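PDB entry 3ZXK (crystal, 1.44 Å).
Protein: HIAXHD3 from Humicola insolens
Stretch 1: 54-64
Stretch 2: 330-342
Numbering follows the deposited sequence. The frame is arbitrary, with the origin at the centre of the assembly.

Stretch 1, residues 54-64: TPVTHSVPRLN
Stretch 2 330-342: SEHWEWNHNPDTS

Residues 54-64 and 330-342 lie far apart in one chain and bury 591 Å² between them. Contact falls at two places: Pro-55 faces Glu-331 (CA to CA 5.7 Å) and Arg-62 faces Asn-338 (CA to CA 6.3 Å), so the stretches run in the same general direction. Stretch 1 is a strand with one interruption, at Val-56 (-120/-24), between Pro-55 (phi/psi -73/135) and the extended Thr-57 (-166/174) and His-58 (-130/138), then turns a corner at Ser-59 (-75/-21), is extended again at Val-60 (-123/87), and continues from Pro-61 (-62/-28) as loop through Arg-62 (-146/136) and Leu-63 (-71/127). Stretch 2 opens with a type I beta turn from Ser-330 to Trp-333, closed by a weak bond from Trp-333 N to Ser-330 O (3.4 Å), and Glu-334 (-143/137) to Asn-336 are strand. After Asn-336, His-337 adopts a positive phi (66/169), and Asn-338 follows at -60/141.

No hydrogen bond joins backbone to backbone across the contact; each uses at least one side chain. The buried His-58, chi1 m and chi2 74°, points its CA-to-CB bond toward stretch 2 and donates from both ring nitrogens, ND1 to Glu-331 OE1 (2.9 Å) and NE2 to Glu-334 OE2 (2.7 Å, nearly straight at 166°). Both acceptors lie near the ring plane, as in-plane N-H groups require. Glu-331 reaches its site by folding back (chi1 m, chi2 m, chi3 -47°), whereas Glu-334 is more extended (m, t, 8°). Two donating nitrogens between two carboxylates suit a positively charged imidazole.

At the second site, the Asn-338 amide (chi1 m, chi2 -31°) pairs with the backbone of Leu-63: Leu-63 N donates to Asn-338 OD1 and Asn-338 ND2 to Leu-63 O, both at 2.9 Å. Asparagine suits this place because its amide offers an acceptor and a donor side by side. Arg-62, t at chi1, chi2 and chi3 with chi4 91°, starts sideways, yet its end comes nearer stretch 2. Arg-62 NH1 and Arg-62 NH2 both donate to Pro-339 O, at 2.9 and 3.3 Å; this oxygen lies near the guanidinium plane, while Asn-338 CB covers one face.

Van der Waals packing fills in around these bonds. The Pro-55 ring, C-gamma endo, lies over a face of the His-332 imidazole (chi1 m, chi2 -79°), with Pro-55 CG 3.9 Å from the ring centroid in a CH-pi contact. Pro-55 CB also meets Glu-331 CB at 3.7 Å, so the aliphatic base of the side chain whose carboxylate accepts from His-58 rests against proline. Buried Leu-63 (m, t) brings CG to 3.5 Å from Asn-338 OD1, and Thr-341 CG2 approaches Arg-62 NH1 at 3.9 Å on the more exposed side.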

# COMPACT_ATOMS: atom_id res chain seq x y z
N THR A 54 5.89 10.13 4.96
CA THR A 54 5.93 9.33 6.19
C THR A 54 4.52 8.79 6.41
O THR A 54 3.55 9.56 6.31
CB THR A 54 6.28 10.21 7.40
OG1 THR A 54 7.58 10.79 7.21
CG2 THR A 54 6.27 9.39 8.68
N PRO A 55 4.38 7.48 6.70
CA PRO A 55 3.03 6.94 6.96
C PRO A 55 2.53 7.39 8.34
O PRO A 55 3.32 7.40 9.30
CB PRO A 55 3.23 5.41 6.88
CG PRO A 55 4.66 5.20 7.19
CD PRO A 55 5.43 6.44 6.84
N VAL A 56 1.28 7.85 8.42
CA VAL A 56 0.79 8.39 9.70
C VAL A 56 -0.42 7.68 10.29
O VAL A 56 -0.61 7.73 11.50
CB VAL A 56 0.57 9.91 9.66
CG1 VAL A 56 1.92 10.59 9.47
CG2 VAL A 56 -0.45 10.31 8.59
N THR A 57 -1.20 7.01 9.46
CA THR A 57 -2.41 6.31 9.91
C THR A 57 -2.92 5.36 8.83
O THR A 57 -2.37 5.34 7.73
CB THR A 57 -3.54 7.33 10.37
OG1 THR A 57 -4.58 6.63 11.08
CG2 THR A 57 -4.14 8.10 9.20
N HIS A 58 -3.94 4.57 9.15
CA HIS A 58 -4.65 3.79 8.14
C HIS A 58 -6.12 4.06 8.32
O HIS A 58 -6.61 4.07 9.45
CB HIS A 58 -4.46 2.29 8.34
CG HIS A 58 -3.14 1.74 7.86
ND1 HIS A 58 -1.97 1.94 8.52
CD2 HIS A 58 -2.83 0.96 6.75
CE1 HIS A 58 -0.97 1.27 7.89
NE2 HIS A 58 -1.49 0.69 6.80
N SER A 59 -6.84 4.24 7.22
CA SER A 59 -8.29 4.57 7.33
C SER A 59 -9.19 3.40 7.72
O SER A 59 -10.30 3.62 8.18
CB SER A 59 -8.79 5.14 5.99
OG SER A 59 -8.17 6.37 5.73
N VAL A 60 -8.71 2.17 7.50
CA VAL A 60 -9.52 0.99 7.83
C VAL A 60 -8.74 0.11 8.81
O VAL A 60 -8.01 -0.80 8.42
CB VAL A 60 -9.95 0.25 6.54
CG1 VAL A 60 -10.91 -0.90 6.87
CG2 VAL A 60 -10.64 1.20 5.57
N PRO A 61 -8.87 0.39 10.11
CA PRO A 61 -8.02 -0.33 11.07
C PRO A 61 -8.22 -1.84 11.10
O PRO A 61 -7.28 -2.55 11.47
CB PRO A 61 -8.37 0.32 12.42
CG PRO A 61 -9.57 1.19 12.19
CD PRO A 61 -9.53 1.56 10.72
N ARG A 62 -9.41 -2.32 10.76
CA ARG A 62 -9.63 -3.76 10.58
C ARG A 62 -10.65 -3.86 9.47
O ARG A 62 -11.63 -3.11 9.48
CB ARG A 62 -10.16 -4.41 11.86
CG ARG A 62 -10.43 -5.90 11.72
CD ARG A 62 -10.81 -6.49 13.07
NE ARG A 62 -11.08 -7.93 12.96
CZ ARG A 62 -10.17 -8.88 13.12
NH1 ARG A 62 -8.91 -8.56 13.44
NH2 ARG A 62 -10.52 -10.15 12.96
N LEU A 63 -10.44 -4.76 8.52
CA LEU A 63 -11.29 -4.83 7.34
C LEU A 63 -12.64 -5.36 7.77
O LEU A 63 -12.71 -6.40 8.40
CB LEU A 63 -10.64 -5.74 6.27
CG LEU A 63 -9.16 -5.40 5.96
CD1 LEU A 63 -8.64 -6.24 4.80
CD2 LEU A 63 -8.98 -3.92 5.63
N ASN A 64 -13.71 -4.65 7.43
CA ASN A 64 -15.07 -5.02 7.83
C ASN A 64 -15.97 -5.38 6.65
O ASN A 64 -17.18 -5.15 6.68
CB ASN A 64 -15.69 -3.86 8.63
CG ASN A 64 -15.92 -2.60 7.79
OD1 ASN A 64 -15.05 -2.19 7.00
ND2 ASN A 64 -17.07 -1.96 7.99
N SER A 330 3.95 0.24 14.48
CA SER A 330 4.26 1.34 13.59
C SER A 330 3.36 1.26 12.35
O SER A 330 2.75 0.22 12.04
CB SER A 330 5.73 1.29 13.17
OG SER A 330 5.86 0.49 12.02
N GLU A 331 3.32 2.36 11.60
CA GLU A 331 2.41 2.47 10.47
C GLU A 331 2.92 1.67 9.27
O GLU A 331 2.24 1.56 8.27
CB GLU A 331 2.23 3.95 10.12
CG GLU A 331 1.38 4.71 11.13
CD GLU A 331 -0.02 4.11 11.21
OE1 GLU A 331 -0.62 3.87 10.13
OE2 GLU A 331 -0.52 3.86 12.33
N HIS A 332 4.11 1.08 9.40
CA HIS A 332 4.66 0.28 8.28
C HIS A 332 4.12 -1.14 8.19
O HIS A 332 4.22 -1.78 7.13
CB HIS A 332 6.18 0.21 8.38
CG HIS A 332 6.85 1.55 8.31
ND1 HIS A 332 7.05 2.20 7.15
CD2 HIS A 332 7.32 2.37 9.32
CE1 HIS A 332 7.61 3.39 7.41
NE2 HIS A 332 7.77 3.49 8.74
N TRP A 333 3.53 -1.66 9.26
CA TRP A 333 3.12 -3.07 9.29
C TRP A 333 1.69 -3.27 8.92
O TRP A 333 0.81 -2.48 9.33
CB TRP A 333 3.33 -3.64 10.67
CG TRP A 333 4.75 -3.66 11.12
CD1 TRP A 333 5.36 -2.84 12.07
CD2 TRP A 333 5.78 -4.62 10.71
NE1 TRP A 333 6.69 -3.21 12.25
CE2 TRP A 333 6.99 -4.27 11.44
CE3 TRP A 333 5.81 -5.67 9.81
CZ2 TRP A 333 8.18 -4.99 11.29
CZ3 TRP A 333 7.01 -6.39 9.66
CH2 TRP A 333 8.17 -6.05 10.39
N GLU A 334 1.46 -4.34 8.16
CA GLU A 334 0.11 -4.78 7.82
C GLU A 334 0.06 -6.28 7.78
O GLU A 334 0.96 -6.94 7.22
CB GLU A 334 -0.34 -4.24 6.44
CG GLU A 334 -0.51 -2.72 6.34
CD GLU A 334 -0.47 -2.15 4.93
OE1 GLU A 334 -0.45 -2.90 3.92
OE2 GLU A 334 -0.47 -0.90 4.82
N TRP A 335 -0.98 -6.85 8.35
CA TRP A 335 -1.16 -8.29 8.32
C TRP A 335 -1.68 -8.75 6.98
O TRP A 335 -2.34 -7.98 6.29
CB TRP A 335 -2.19 -8.69 9.35
CG TRP A 335 -1.88 -8.33 10.77
CD1 TRP A 335 -2.37 -7.26 11.50
CD2 TRP A 335 -1.08 -9.12 11.70
NE1 TRP A 335 -1.88 -7.30 12.79
CE2 TRP A 335 -1.10 -8.39 12.97
CE3 TRP A 335 -0.31 -10.29 11.59
CZ2 TRP A 335 -0.43 -8.85 14.09
CZ3 TRP A 335 0.37 -10.74 12.73
CH2 TRP A 335 0.30 -10.04 13.95
N ASN A 336 -1.39 -9.99 6.59
CA ASN A 336 -2.04 -10.64 5.45
C ASN A 336 -3.44 -11.11 5.90
O ASN A 336 -3.55 -12.04 6.68
CB ASN A 336 -1.19 -11.82 4.97
CG ASN A 336 -1.94 -12.68 3.98
OD1 ASN A 336 -2.77 -12.18 3.22
ND2 ASN A 336 -1.70 -13.98 4.01
N HIS A 337 -4.50 -10.42 5.45
CA HIS A 337 -5.88 -10.57 5.99
C HIS A 337 -5.97 -10.10 7.44
O HIS A 337 -4.95 -9.81 8.05
CB HIS A 337 -6.44 -12.01 5.81
CG HIS A 337 -6.65 -12.44 4.36
ND1 HIS A 337 -5.65 -12.58 3.47
CD2 HIS A 337 -7.82 -12.83 3.70
CE1 HIS A 337 -6.15 -13.00 2.29
NE2 HIS A 337 -7.47 -13.19 2.44
N ASN A 338 -7.17 -9.96 7.99
CA ASN A 338 -7.30 -9.54 9.37
C ASN A 338 -6.62 -10.54 10.29
O ASN A 338 -6.69 -11.76 10.08
CB ASN A 338 -8.76 -9.46 9.80
CG ASN A 338 -9.48 -8.30 9.20
OD1 ASN A 338 -8.90 -7.24 8.92
ND2 ASN A 338 -10.77 -8.48 9.02
N PRO A 339 -5.95 -10.02 11.32
CA PRO A 339 -5.30 -10.91 12.27
C PRO A 339 -6.30 -11.56 13.25
O PRO A 339 -7.40 -11.02 13.47
CB PRO A 339 -4.36 -9.94 13.01
CG PRO A 339 -5.11 -8.66 13.02
CD PRO A 339 -5.73 -8.61 11.65
N ASP A 340 -5.92 -12.71 13.79
CA ASP A 340 -6.58 -13.26 14.98
C ASP A 340 -5.94 -12.58 16.20
O ASP A 340 -4.80 -12.87 16.58
CB ASP A 340 -6.41 -14.78 15.03
CG ASP A 340 -7.09 -15.42 16.24
OD1 ASP A 340 -7.42 -14.70 17.22
OD2 ASP A 340 -7.27 -16.66 16.22
N THR A 341 -6.69 -11.66 16.80
CA THR A 341 -6.11 -10.85 17.86
C THR A 341 -5.87 -11.63 19.15
O THR A 341 -5.12 -11.16 20.01
CB THR A 341 -7.01 -9.64 18.20
OG1 THR A 341 -8.27 -10.12 18.68
CG2 THR A 341 -7.20 -8.76 16.96
N SER A 342 -6.45 -12.82 19.28
CA SER A 342 -6.25 -13.63 20.48
C SER A 342 -4.88 -14.35 20.41
O SER A 342 -4.45 -14.97 21.41
CB SER A 342 -7.38 -14.66 20.63
OG SER A 342 -7.24 -15.76 19.74